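Local atomic coordinates of putative spindle pole body component alp6 protein (Chaetomium thermophilum, PDB entry 6L7R), a protein that probably binds gamma-tubulin and microtubule minus ends as a GCP3-type TUBGCP family member, represented here by an N-terminal helical fragment. Residues S15-L20 / Q36-L41; D62-R67 / L77-L82; T84-L89 / N93-I98. All blocks are in the same frame, centred on the assembly; numbering follows the deposited sequence.

Interaction 1: residues S15-L20 / Q36-L41; sequences SLIGHL and QAVFDL
Ile17 of helix 6-20 carries this wholly apolar contact, laid against Val38 and Phe39 of helix 29-47. Its CG1 stands beside the backbone N (chi1 -66°), and the chain then runs out straight, which carries CD1 to the second helix. There CD1 settles 3.6 Å from Phe39 CA, closer to the backbone than to the side chain, and lies near the plane of the Phe39 ring at its edge, not over a face. Ile17 CG1 meets Val38 CG1 at 3.8 Å, the two side chains lying alongside and pointing oppositely. The Phe39 side chain also packs on Asn10, Ile13 and Asp14, earlier in the first helix.

The polar contact here lies within helix 29-47, not across the pair. Gln36 NE2 donates to Asp40 OD1 at 3.2 Å, on the syn side of the carboxylate and tilted out of its plane. Both residues, like Val38, also pack against another protein chain, and His19 NE2 hydrogen-bonds an acidic side chain of that protein.

With no hydrogen bond between the two segments, this stretch of the helix pairing rests on van der Waals contact alone, Ile17 lying against Val38 and the backbone at Phe39.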
ATOM      1  N   SER A  15      -7.016  -1.938   9.830  1.00 25.56           N
ATOM      2  CA  SER A  15      -7.866  -1.151   8.950  1.00 27.09           C
ATOM      3  C   SER A  15      -7.936  -1.768   7.563  1.00 24.81           C
ATOM      4  O   SER A  15      -9.021  -1.878   6.977  1.00 27.06           O
ATOM      5  CB  SER A  15      -7.350   0.288   8.878  1.00 28.61           C
ATOM      6  OG  SER A  15      -7.553   0.934  10.116  1.00 32.88           O
ATOM      7  N   LEU A  16      -6.779  -2.156   7.016  1.00 22.38           N
ATOM      8  CA  LEU A  16      -6.731  -2.787   5.701  1.00 22.54           C
ATOM      9  C   LEU A  16      -7.608  -4.028   5.658  1.00 25.00           C
ATOM     10  O   LEU A  16      -8.378  -4.230   4.717  1.00 25.18           O
ATOM     11  CB  LEU A  16      -5.294  -3.181   5.352  1.00 27.39           C
ATOM     12  CG  LEU A  16      -4.344  -2.403   4.444  1.00 37.98           C
ATOM     13  CD1 LEU A  16      -3.223  -3.359   4.029  1.00 29.93           C
ATOM     14  CD2 LEU A  16      -5.039  -1.789   3.221  1.00 28.79           C
ATOM     15  N   ILE A  17      -7.470  -4.901   6.660  1.00 23.69           N
ATOM     16  CA  ILE A  17      -8.213  -6.153   6.628  1.00 24.88           C
ATOM     17  C   ILE A  17      -9.709  -5.887   6.585  1.00 26.88           C
ATOM     18  O   ILE A  17     -10.441  -6.507   5.802  1.00 33.55           O
ATOM     19  CB  ILE A  17      -7.818  -7.028   7.830  1.00 22.86           C
ATOM     20  CG1 ILE A  17      -6.355  -7.455   7.676  1.00 25.90           C
ATOM     21  CG2 ILE A  17      -8.753  -8.224   7.935  1.00 31.08           C
ATOM     22  CD1 ILE A  17      -5.804  -8.240   8.871  1.00 29.63           C
ATOM     23  N   GLY A  18     -10.191  -4.951   7.408  1.00 27.42           N
ATOM     24  CA  GLY A  18     -11.611  -4.656   7.411  1.00 30.98           C
ATOM     25  C   GLY A  18     -12.077  -4.039   6.107  1.00 35.04           C
ATOM     26  O   GLY A  18     -13.196  -4.297   5.658  1.00 36.98           O
ATOM     27  N   HIS A  19     -11.216  -3.250   5.468  1.00 26.38           N
ATOM     28  CA  HIS A  19     -11.587  -2.572   4.230  1.00 25.67           C
ATOM     29  C   HIS A  19     -11.555  -3.514   3.030  1.00 28.23           C
ATOM     30  O   HIS A  19     -12.398  -3.400   2.134  1.00 35.14           O
ATOM     31  CB  HIS A  19     -10.653  -1.380   3.999  1.00 24.02           C
ATOM     32  CG  HIS A  19     -11.086  -0.474   2.884  1.00 28.14           C
ATOM     33  ND1 HIS A  19     -12.297   0.187   2.887  1.00 34.72           N
ATOM     34  CD2 HIS A  19     -10.457  -0.099   1.744  1.00 29.40           C
ATOM     35  CE1 HIS A  19     -12.400   0.921   1.792  1.00 36.65           C
ATOM     36  NE2 HIS A  19     -11.297   0.764   1.081  1.00 31.90           N
ATOM     37  N   LEU A  20     -10.585  -4.430   2.974  1.00 26.24           N
ATOM     38  CA  LEU A  20     -10.400  -5.270   1.795  1.00 25.62           C
ATOM     39  C   LEU A  20     -10.978  -6.675   1.928  1.00 26.52           C
ATOM     40  O   LEU A  20     -11.127  -7.358   0.907  1.00 26.58           O
ATOM     41  CB  LEU A  20      -8.912  -5.390   1.453  1.00 27.00           C
ATOM     42  CG  LEU A  20      -8.221  -4.056   1.158  1.00 32.12           C
ATOM     43  CD1 LEU A  20      -6.819  -4.293   0.634  1.00 30.48           C
ATOM     44  CD2 LEU A  20      -9.047  -3.271   0.156  1.00 39.48           C
ATOM     45  N   GLN A  36      -8.277 -12.999  12.432  1.00 25.89           N
ATOM     46  CA  GLN A  36      -7.013 -13.426  13.021  1.00 27.87           C
ATOM     47  C   GLN A  36      -6.161 -14.185  12.006  1.00 24.53           C
ATOM     48  O   GLN A  36      -4.939 -13.986  11.935  1.00 28.13           O
ATOM     49  CB  GLN A  36      -7.268 -14.287  14.259  1.00 32.54           C
ATOM     50  CG  GLN A  36      -6.077 -14.340  15.218  1.00 44.72           C
ATOM     51  CD  GLN A  36      -5.587 -12.954  15.623  1.00 50.54           C
ATOM     52  OE1 GLN A  36      -6.348 -12.149  16.157  1.00 54.48           O
ATOM     53  NE2 GLN A  36      -4.313 -12.671  15.366  1.00 45.49           N
ATOM     54  N   ALA A  37      -6.788 -15.060  11.213  1.00 22.59           N
ATOM     55  CA  ALA A  37      -6.046 -15.806  10.200  1.00 21.49           C
ATOM     56  C   ALA A  37      -5.462 -14.864   9.153  1.00 25.58           C
ATOM     57  O   ALA A  37      -4.330 -15.056   8.682  1.00 26.18           O
ATOM     58  CB  ALA A  37      -6.965 -16.837   9.537  1.00 21.67           C
ATOM     59  N   VAL A  38      -6.228 -13.849   8.769  1.00 20.83           N
ATOM     60  CA  VAL A  38      -5.730 -12.891   7.790  1.00 25.15           C
ATOM     61  C   VAL A  38      -4.608 -12.067   8.402  1.00 26.85           C
ATOM     62  O   VAL A  38      -3.578 -11.824   7.764  1.00 23.51           O
ATOM     63  CB  VAL A  38      -6.876 -12.000   7.279  1.00 26.17           C
ATOM     64  CG1 VAL A  38      -6.340 -10.954   6.325  1.00 23.33           C
ATOM     65  CG2 VAL A  38      -7.919 -12.843   6.576  1.00 25.96           C
ATOM     66  N   PHE A  39      -4.780 -11.657   9.659  1.00 23.79           N
ATOM     67  CA  PHE A  39      -3.762 -10.858  10.330  1.00 27.36           C
ATOM     68  C   PHE A  39      -2.433 -11.604  10.374  1.00 29.38           C
ATOM     69  O   PHE A  39      -1.370 -11.020  10.121  1.00 23.64           O
ATOM     70  CB  PHE A  39      -4.232 -10.503  11.740  1.00 20.39           C
ATOM     71  CG  PHE A  39      -3.307  -9.571  12.463  1.00 29.12           C
ATOM     72  CD1 PHE A  39      -2.317 -10.067  13.309  1.00 35.64           C
ATOM     73  CD2 PHE A  39      -3.412  -8.201  12.283  1.00 28.38           C
ATOM     74  CE1 PHE A  39      -1.444  -9.203  13.979  1.00 31.77           C
ATOM     75  CE2 PHE A  39      -2.546  -7.327  12.952  1.00 33.73           C
ATOM     76  CZ  PHE A  39      -1.562  -7.835  13.799  1.00 32.74           C
ATOM     77  N   ASP A  40      -2.485 -12.900  10.687  1.00 27.05           N
ATOM     78  CA  ASP A  40      -1.277 -13.709  10.785  1.00 25.07           C
ATOM     79  C   ASP A  40      -0.612 -13.858   9.427  1.00 28.17           C
ATOM     80  O   ASP A  40       0.623 -13.841   9.325  1.00 27.18           O
ATOM     81  CB  ASP A  40      -1.619 -15.083  11.369  1.00 26.86           C
ATOM     82  CG  ASP A  40      -1.919 -15.026  12.860  1.00 46.89           C
ATOM     83  OD1 ASP A  40      -2.158 -13.912  13.387  1.00 46.93           O
ATOM     84  OD2 ASP A  40      -1.926 -16.097  13.499  1.00 50.34           O
ATOM     85  N   LEU A  41      -1.414 -14.006   8.370  1.00 27.39           N
ATOM     86  CA  LEU A  41      -0.866 -14.037   7.019  1.00 27.14           C
ATOM     87  C   LEU A  41      -0.177 -12.722   6.677  1.00 22.41           C
ATOM     88  O   LEU A  41       0.934 -12.713   6.137  1.00 26.75           O
ATOM     89  CB  LEU A  41      -1.966 -14.324   6.007  1.00 21.66           C
ATOM     90  CG  LEU A  41      -1.486 -14.259   4.558  1.00 27.75           C
ATOM     91  CD1 LEU A  41      -0.536 -15.407   4.265  1.00 33.75           C
ATOM     92  CD2 LEU A  41      -2.669 -14.271   3.609  1.00 27.37           C
TER

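Interaction 2: residues D62-R67 / L77-L82; sequences DLIKRR and LRFSNL
Lys65 and Ser80 mark the closest backbone approach, 7.6 Å between their CA atoms, where segments 62-67 and 77-82 run nearly antiparallel (164°) with axes 10.3 Å apart. At this separation side chains alone bridge the gap, and the main one is a CH-pi contact. The CG2 methyl of Ile64 sits over the centre of the Phe79 ring, 3.6 Å from the centroid and only 14° off the ring normal. Ile64 owes this to its first torsion (chi1 -69°): CG1 lies beside the backbone N, leaving CG2 anti to it and directed at the aromatic face. CD1 of Ile64 reaches the rim of the ring more distantly, near CE1 and CZ, and the two side chains cross at about a right angle.

Lys65 meets the same ring differently. The far end of its chain folds back, bringing NZ to the edge of the ring, 4.2 Å from Phe79 CE2, with Ser80 OG at a similar 4.3 Å. Neither approach amounts to a hydrogen bond, so the ammonium merely borders the apolar pair.

Ile64 also packs on Leu99 and His103 of helix 95-105, and both Ile64 and Phe79 touch apolar side chains of another protein chain, while Arg78 NH1 forms a salt bridge with an acidic side chain there. The arrangement is that of an antiparallel helical hairpin, helix 59-70 and helix 76-88, onto which helix 95-105 folds as the third helix of the C-terminal half of this fragment.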
ATOM      1  N   ASP A  62      11.422   5.134 -13.287  1.00 50.72           N
ATOM      2  CA  ASP A  62      11.848   4.624 -14.587  1.00 49.77           C
ATOM      3  C   ASP A  62      11.071   3.369 -14.964  1.00 49.21           C
ATOM      4  O   ASP A  62      10.726   3.174 -16.136  1.00 46.94           O
ATOM      5  CB  ASP A  62      13.349   4.344 -14.577  1.00 56.58           C
ATOM      6  CG  ASP A  62      14.168   5.569 -14.905  1.00 67.48           C
ATOM      7  OD1 ASP A  62      15.105   5.882 -14.141  1.00 70.47           O
ATOM      8  OD2 ASP A  62      13.879   6.221 -15.932  1.00 73.30           O
ATOM      9  N   LEU A  63      10.791   2.505 -13.983  1.00 47.17           N
ATOM     10  CA  LEU A  63       9.956   1.340 -14.248  1.00 48.08           C
ATOM     11  C   LEU A  63       8.549   1.758 -14.647  1.00 45.95           C
ATOM     12  O   LEU A  63       7.950   1.165 -15.552  1.00 51.33           O
ATOM     13  CB  LEU A  63       9.907   0.428 -13.019  1.00 53.40           C
ATOM     14  CG  LEU A  63      11.112  -0.467 -12.718  1.00 57.10           C
ATOM     15  CD1 LEU A  63      10.960  -1.115 -11.356  1.00 54.24           C
ATOM     16  CD2 LEU A  63      11.267  -1.526 -13.790  1.00 54.24           C
ATOM     17  N   ILE A  64       8.006   2.782 -13.983  1.00 42.46           N
ATOM     18  CA  ILE A  64       6.655   3.237 -14.296  1.00 42.21           C
ATOM     19  C   ILE A  64       6.609   3.866 -15.683  1.00 42.56           C
ATOM     20  O   ILE A  64       5.689   3.603 -16.467  1.00 46.56           O
ATOM     21  CB  ILE A  64       6.154   4.210 -13.216  1.00 38.78           C
ATOM     22  CG1 ILE A  64       5.915   3.470 -11.895  1.00 39.24           C
ATOM     23  CG2 ILE A  64       4.890   4.918 -13.680  1.00 42.16           C
ATOM     24  CD1 ILE A  64       5.632   4.391 -10.721  1.00 39.29           C
ATOM     25  N   LYS A  65       7.599   4.697 -16.016  1.00 42.47           N
ATOM     26  CA  LYS A  65       7.598   5.338 -17.326  1.00 51.71           C
ATOM     27  C   LYS A  65       7.655   4.303 -18.445  1.00 56.18           C
ATOM     28  O   LYS A  65       6.866   4.355 -19.394  1.00 53.59           O
ATOM     29  CB  LYS A  65       8.767   6.320 -17.437  1.00 58.02           C
ATOM     30  CG  LYS A  65       8.461   7.550 -18.286  1.00 69.19           C
ATOM     31  CD  LYS A  65       9.721   8.341 -18.617  1.00 73.09           C
ATOM     32  CE  LYS A  65      10.573   8.585 -17.374  1.00 76.24           C
ATOM     33  NZ  LYS A  65       9.866   9.365 -16.314  1.00 75.03           N
ATOM     34  N   ARG A  66       8.583   3.347 -18.349  1.00 56.73           N
ATOM     35  CA  ARG A  66       8.706   2.366 -19.424  1.00 66.45           C
ATOM     36  C   ARG A  66       7.474   1.475 -19.503  1.00 71.19           C
ATOM     37  O   ARG A  66       7.092   1.040 -20.595  1.00 73.48           O
ATOM     38  CB  ARG A  66       9.973   1.528 -19.244  1.00 64.73           C
ATOM     39  CG  ARG A  66      11.206   2.125 -19.915  1.00 73.94           C
ATOM     40  CD  ARG A  66      10.883   2.684 -21.304  1.00 81.16           C
ATOM     41  NE  ARG A  66      12.085   2.939 -22.097  1.00 86.67           N
ATOM     42  CZ  ARG A  66      12.482   4.141 -22.507  1.00 84.05           C
ATOM     43  NH1 ARG A  66      11.772   5.219 -22.201  1.00 86.08           N
ATOM     44  NH2 ARG A  66      13.591   4.266 -23.222  1.00 84.02           N
ATOM     45  N   ARG A  67       6.838   1.208 -18.364  1.00 67.88           N
ATOM     46  CA  ARG A  67       5.548   0.526 -18.378  1.00 64.37           C
ATOM     47  C   ARG A  67       4.507   1.351 -19.130  1.00 57.51           C
ATOM     48  O   ARG A  67       3.778   0.823 -19.976  1.00 53.35           O
ATOM     49  CB  ARG A  67       5.105   0.241 -16.943  1.00 62.94           C
ATOM     50  CG  ARG A  67       3.626  -0.025 -16.764  1.00 64.72           C
ATOM     51  CD  ARG A  67       3.335  -1.497 -16.598  1.00 71.06           C
ATOM     52  NE  ARG A  67       1.935  -1.737 -16.256  1.00 73.24           N
ATOM     53  CZ  ARG A  67       1.376  -2.940 -16.217  1.00 72.17           C
ATOM     54  NH1 ARG A  67       2.097  -4.016 -16.497  1.00 73.42           N
ATOM     55  NH2 ARG A  67       0.096  -3.069 -15.900  1.00 70.20           N
ATOM     56  N   LEU A  77       3.457  11.621 -20.337  1.00 48.19           N
ATOM     57  CA  LEU A  77       3.869  12.976 -19.972  1.00 43.56           C
ATOM     58  C   LEU A  77       3.208  13.413 -18.667  1.00 50.86           C
ATOM     59  O   LEU A  77       3.859  14.002 -17.792  1.00 46.33           O
ATOM     60  CB  LEU A  77       3.537  13.953 -21.107  1.00 52.28           C
ATOM     61  CG  LEU A  77       3.697  15.464 -20.866  1.00 51.17           C
ATOM     62  CD1 LEU A  77       5.077  15.796 -20.318  1.00 45.50           C
ATOM     63  CD2 LEU A  77       3.421  16.285 -22.144  1.00 49.68           C
ATOM     64  N   ARG A  78       1.917  13.116 -18.510  1.00 51.48           N
ATOM     65  CA  ARG A  78       1.218  13.489 -17.288  1.00 44.81           C
ATOM     66  C   ARG A  78       1.860  12.845 -16.063  1.00 43.71           C
ATOM     67  O   ARG A  78       2.024  13.497 -15.026  1.00 39.07           O
ATOM     68  CB  ARG A  78      -0.257  13.109 -17.394  1.00 49.70           C
ATOM     69  CG  ARG A  78      -1.060  13.433 -16.146  1.00 54.80           C
ATOM     70  CD  ARG A  78      -2.506  13.808 -16.474  1.00 64.18           C
ATOM     71  NE  ARG A  78      -3.252  12.732 -17.126  1.00 69.80           N
ATOM     72  CZ  ARG A  78      -4.122  11.931 -16.513  1.00 60.67           C
ATOM     73  NH1 ARG A  78      -4.366  12.069 -15.216  1.00 46.37           N
ATOM     74  NH2 ARG A  78      -4.758  10.993 -17.205  1.00 60.20           N
ATOM     75  N   PHE A  79       2.244  11.569 -16.160  1.00 46.71           N
ATOM     76  CA  PHE A  79       2.927  10.949 -15.032  1.00 41.11           C
ATOM     77  C   PHE A  79       4.242  11.656 -14.731  1.00 40.98           C
ATOM     78  O   PHE A  79       4.588  11.866 -13.563  1.00 35.88           O
ATOM     79  CB  PHE A  79       3.205   9.469 -15.279  1.00 44.90           C
ATOM     80  CG  PHE A  79       4.264   8.928 -14.361  1.00 42.71           C
ATOM     81  CD1 PHE A  79       3.956   8.626 -13.041  1.00 41.75           C
ATOM     82  CD2 PHE A  79       5.578   8.792 -14.792  1.00 44.20           C
ATOM     83  CE1 PHE A  79       4.934   8.161 -12.169  1.00 37.02           C
ATOM     84  CE2 PHE A  79       6.561   8.340 -13.932  1.00 40.16           C
ATOM     85  CZ  PHE A  79       6.241   8.014 -12.621  1.00 38.25           C
ATOM     86  N   SER A  80       5.003  11.992 -15.774  1.00 39.00           N
ATOM     87  CA  SER A  80       6.293  12.644 -15.577  1.00 43.92           C
ATOM     88  C   SER A  80       6.132  13.978 -14.856  1.00 43.49           C
ATOM     89  O   SER A  80       6.932  14.320 -13.974  1.00 41.26           O
ATOM     90  CB  SER A  80       6.981  12.829 -16.926  1.00 53.82           C
ATOM     91  OG  SER A  80       8.303  13.296 -16.752  1.00 63.83           O
ATOM     92  N   ASN A  81       5.099  14.743 -15.203  1.00 45.41           N
ATOM     93  CA  ASN A  81       4.857  15.993 -14.489  1.00 42.01           C
ATOM     94  C   ASN A  81       4.402  15.728 -13.054  1.00 37.29           C
ATOM     95  O   ASN A  81       4.807  16.439 -12.126  1.00 34.25           O
ATOM     96  CB  ASN A  81       3.831  16.836 -15.248  1.00 41.46           C
ATOM     97  CG  ASN A  81       4.346  17.297 -16.608  1.00 49.54           C
ATOM     98  OD1 ASN A  81       5.553  17.292 -16.861  1.00 48.34           O
ATOM     99  ND2 ASN A  81       3.431  17.692 -17.492  1.00 45.67           N
ATOM    100  N   LEU A  82       3.564  14.710 -12.849  1.00 33.38           N
ATOM    101  CA  LEU A  82       3.160  14.359 -11.487  1.00 29.44           C
ATOM    102  C   LEU A  82       4.360  13.943 -10.638  1.00 33.65           C
ATOM    103  O   LEU A  82       4.486  14.358  -9.475  1.00 30.31           O
ATOM    104  CB  LEU A  82       2.114  13.243 -11.517  1.00 30.63           C
ATOM    105  CG  LEU A  82       0.714  13.608 -12.011  1.00 42.06           C
ATOM    106  CD1 LEU A  82      -0.095  12.365 -12.377  1.00 33.61           C
ATOM    107  CD2 LEU A  82      -0.008  14.418 -10.957  1.00 37.17           C
TER

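Interaction 3: residues T84-L89 / N93-I98; sequences TRLLAL and NQKWAI
Lys95, in the first turn of helix 95-105, stretches back to the end of helix 76-88 and so spans a helix-loop-helix connection. Its aliphatic stem does most of the touching: CD passes 4.1 Å from Leu86 CG, with Leu87 CD2 a little farther off, and the Leu86 and Lys95 side chains run alongside one another head to tail. CE comes within 3.1 Å of Leu86 O, a close approach of a polarised methylene to a carbonyl rather than a hydrogen bond. The chain is extended until its last torsion, where a bend (chi4 77°) turns NZ toward the connecting loop. There NZ donates to Val91 O and Leu92 O; Leu89 O is also near, at 3.5 Å from NZ, without forming a bond. The ammonium lies by the C-terminal end of helix 76-88, where its charge would probably be favoured by the helix dipole. Replacing Lys95 with an alanine would probably leave the carbonyls of Val91 and Leu92 without their ammonium donor and open a gap alongside Leu86 and Leu87.

Farther out, Gln94 occupies the N-cap position, and its backbone O accepts from Ile98 N at 3.2 Å. The backbone N atoms of Asn93 and Gln94 hydrogen-bond an acidic side chain of another protein chain. The CB of Trp96 is directed away from segment 84-89, and its side chain packs on Ile53 and Val57, with Ala97 CB over the centre of one ring face. Its NE1 donates to Gln94 OE1 at 2.9 Å, with the acceptor 31° out of the indole plane and an N-H...O angle of 134°, so the bond is far from straight.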
ATOM      1  N   THR A  84       7.462  14.848 -10.922  1.00 35.99           N
ATOM      2  CA  THR A  84       8.256  16.016 -10.576  1.00 33.23           C
ATOM      3  C   THR A  84       7.625  16.783  -9.422  1.00 36.85           C
ATOM      4  O   THR A  84       8.320  17.203  -8.491  1.00 37.05           O
ATOM      5  CB  THR A  84       8.412  16.912 -11.802  1.00 37.19           C
ATOM      6  OG1 THR A  84       9.217  16.239 -12.776  1.00 43.97           O
ATOM      7  CG2 THR A  84       9.066  18.230 -11.424  1.00 41.87           C
ATOM      8  N   ARG A  85       6.303  16.992  -9.480  1.00 32.18           N
ATOM      9  CA  ARG A  85       5.609  17.679  -8.394  1.00 33.70           C
ATOM     10  C   ARG A  85       5.814  16.946  -7.084  1.00 35.40           C
ATOM     11  O   ARG A  85       6.098  17.559  -6.047  1.00 32.69           O
ATOM     12  CB  ARG A  85       4.112  17.778  -8.687  1.00 28.43           C
ATOM     13  CG  ARG A  85       3.712  18.740  -9.793  1.00 41.79           C
ATOM     14  CD  ARG A  85       2.168  18.867  -9.798  1.00 51.46           C
ATOM     15  NE  ARG A  85       1.666  19.175  -8.460  1.00 48.54           N
ATOM     16  CZ  ARG A  85       0.404  19.008  -8.072  1.00 37.51           C
ATOM     17  NH1 ARG A  85      -0.494  18.498  -8.902  1.00 40.38           N
ATOM     18  NH2 ARG A  85       0.045  19.337  -6.840  1.00 48.75           N
ATOM     19  N   LEU A  86       5.656  15.627  -7.116  1.00 28.11           N
ATOM     20  CA  LEU A  86       5.770  14.841  -5.893  1.00 26.43           C
ATOM     21  C   LEU A  86       7.140  15.010  -5.255  1.00 31.97           C
ATOM     22  O   LEU A  86       7.249  15.177  -4.035  1.00 30.66           O
ATOM     23  CB  LEU A  86       5.507  13.371  -6.207  1.00 27.56           C
ATOM     24  CG  LEU A  86       5.681  12.429  -5.021  1.00 28.45           C
ATOM     25  CD1 LEU A  86       4.580  12.673  -4.012  1.00 30.47           C
ATOM     26  CD2 LEU A  86       5.692  10.980  -5.492  1.00 30.51           C
ATOM     27  N   LEU A  87       8.198  14.967  -6.067  1.00 27.37           N
ATOM     28  CA  LEU A  87       9.552  15.040  -5.527  1.00 34.35           C
ATOM     29  C   LEU A  87       9.796  16.342  -4.776  1.00 38.16           C
ATOM     30  O   LEU A  87      10.590  16.371  -3.828  1.00 34.45           O
ATOM     31  CB  LEU A  87      10.576  14.901  -6.651  1.00 39.47           C
ATOM     32  CG  LEU A  87      10.676  13.585  -7.416  1.00 43.64           C
ATOM     33  CD1 LEU A  87      11.871  13.657  -8.345  1.00 50.78           C
ATOM     34  CD2 LEU A  87      10.802  12.426  -6.455  1.00 50.17           C
ATOM     35  N   ALA A  88       9.133  17.425  -5.190  1.00 37.56           N
ATOM     36  CA  ALA A  88       9.347  18.741  -4.597  1.00 37.67           C
ATOM     37  C   ALA A  88       8.615  18.932  -3.271  1.00 40.44           C
ATOM     38  O   ALA A  88       8.898  19.904  -2.561  1.00 38.08           O
ATOM     39  CB  ALA A  88       8.914  19.834  -5.584  1.00 36.88           C
ATOM     40  N   LEU A  89       7.691  18.047  -2.920  1.00 32.68           N
ATOM     41  CA  LEU A  89       6.896  18.252  -1.717  1.00 33.54           C
ATOM     42  C   LEU A  89       7.762  18.052  -0.476  1.00 30.62           C
ATOM     43  O   LEU A  89       8.645  17.187  -0.469  1.00 34.71           O
ATOM     44  CB  LEU A  89       5.704  17.293  -1.687  1.00 37.90           C
ATOM     45  CG  LEU A  89       4.594  17.509  -2.724  1.00 36.67           C
ATOM     46  CD1 LEU A  89       3.521  16.438  -2.576  1.00 35.28           C
ATOM     47  CD2 LEU A  89       3.979  18.905  -2.617  1.00 42.67           C
ATOM     48  N   ASN A  93       9.235  10.635   3.503  1.00 26.14           N
ATOM     49  CA  ASN A  93      10.637  10.243   3.473  1.00 26.20           C
ATOM     50  C   ASN A  93      10.908   9.041   2.579  1.00 33.10           C
ATOM     51  O   ASN A  93      12.078   8.741   2.314  1.00 31.82           O
ATOM     52  CB  ASN A  93      11.132   9.925   4.898  1.00 33.32           C
ATOM     53  CG  ASN A  93      10.839  11.046   5.880  1.00 38.44           C
ATOM     54  OD1 ASN A  93      10.126  10.861   6.868  1.00 37.27           O
ATOM     55  ND2 ASN A  93      11.371  12.223   5.595  1.00 35.39           N
ATOM     56  N   GLN A  94       9.871   8.339   2.124  1.00 30.10           N
ATOM     57  CA  GLN A  94      10.037   7.102   1.364  1.00 26.16           C
ATOM     58  C   GLN A  94       9.278   7.184   0.047  1.00 27.31           C
ATOM     59  O   GLN A  94       8.493   6.301  -0.309  1.00 26.87           O
ATOM     60  CB  GLN A  94       9.578   5.888   2.174  1.00 26.96           C
ATOM     61  CG  GLN A  94      10.274   5.756   3.521  1.00 29.10           C
ATOM     62  CD  GLN A  94      11.729   5.372   3.376  1.00 32.55           C
ATOM     63  OE1 GLN A  94      12.125   4.766   2.377  1.00 38.62           O
ATOM     64  NE2 GLN A  94      12.533   5.714   4.370  1.00 38.04           N
ATOM     65  N   LYS A  95       9.516   8.261  -0.709  1.00 26.12           N
ATOM     66  CA  LYS A  95       8.802   8.423  -1.970  1.00 27.65           C
ATOM     67  C   LYS A  95       9.119   7.290  -2.936  1.00 23.22           C
ATOM     68  O   LYS A  95       8.226   6.794  -3.634  1.00 30.48           O
ATOM     69  CB  LYS A  95       9.141   9.788  -2.592  1.00 31.03           C
ATOM     70  CG  LYS A  95       8.602  10.954  -1.793  1.00 31.55           C
ATOM     71  CD  LYS A  95       8.888  12.282  -2.495  1.00 38.57           C
ATOM     72  CE  LYS A  95       8.433  13.475  -1.666  1.00 44.89           C
ATOM     73  NZ  LYS A  95       9.372  13.761  -0.546  1.00 49.32           N
ATOM     74  N   TRP A  96      10.388   6.859  -2.985  1.00 27.60           N
ATOM     75  CA  TRP A  96      10.770   5.767  -3.877  1.00 26.88           C
ATOM     76  C   TRP A  96       9.938   4.520  -3.604  1.00 30.10           C
ATOM     77  O   TRP A  96       9.529   3.813  -4.532  1.00 28.42           O
ATOM     78  CB  TRP A  96      12.259   5.444  -3.716  1.00 33.55           C
ATOM     79  CG  TRP A  96      12.539   4.641  -2.467  1.00 48.26           C
ATOM     80  CD1 TRP A  96      12.843   5.129  -1.226  1.00 50.71           C
ATOM     81  CD2 TRP A  96      12.498   3.208  -2.334  1.00 47.09           C
ATOM     82  NE1 TRP A  96      13.004   4.093  -0.336  1.00 55.13           N
ATOM     83  CE2 TRP A  96      12.796   2.905  -0.989  1.00 49.03           C
ATOM     84  CE3 TRP A  96      12.232   2.160  -3.221  1.00 42.04           C
ATOM     85  CZ2 TRP A  96      12.845   1.590  -0.511  1.00 46.34           C
ATOM     86  CZ3 TRP A  96      12.281   0.853  -2.745  1.00 47.39           C
ATOM     87  CH2 TRP A  96      12.584   0.583  -1.403  1.00 44.92           C
ATOM     88  N   ALA A  97       9.668   4.237  -2.337  1.00 30.58           N
ATOM     89  CA  ALA A  97       8.998   2.981  -2.033  1.00 32.47           C
ATOM     90  C   ALA A  97       7.508   3.064  -2.320  1.00 26.72           C
ATOM     91  O   ALA A  97       6.899   2.060  -2.712  1.00 26.33           O
ATOM     92  CB  ALA A  97       9.258   2.589  -0.575  1.00 28.89           C
ATOM     93  N   ILE A  98       6.900   4.239  -2.134  1.00 27.85           N
ATOM     94  CA  ILE A  98       5.493   4.365  -2.487  1.00 26.37           C
ATOM     95  C   ILE A  98       5.314   4.188  -3.990  1.00 24.74           C
ATOM     96  O   ILE A  98       4.394   3.496  -4.442  1.00 27.19           O
ATOM     97  CB  ILE A  98       4.922   5.700  -1.980  1.00 28.89           C
ATOM     98  CG1 ILE A  98       5.264   5.863  -0.491  1.00 35.86           C
ATOM     99  CG2 ILE A  98       3.423   5.710  -2.196  1.00 27.52           C
ATOM    100  CD1 ILE A  98       5.133   7.271   0.074  1.00 34.20           C
TER

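From the N terminus, interaction 1 closes the first loop by folding helix 29-47 back against helix 6-20. The chain then crosses to the other side of its centre, where interaction 2 closes the turn between helix 59-70 and helix 76-88, and interaction 3 closes the shorter loop leading into helix 95-105. The three closures follow in series; none nests or crosses. Interactions 2 and 3 share helix 76-88; their segments adjoin in the sequence, with centres 13 Å apart, so together they tie helices 59-70, 76-88 and 95-105 into one group. Interaction 1 stands separate, its nearest atoms about 18 Å from interaction 2 and about 13 Å from interaction 3, consistent with a fragment of two separate helical parts.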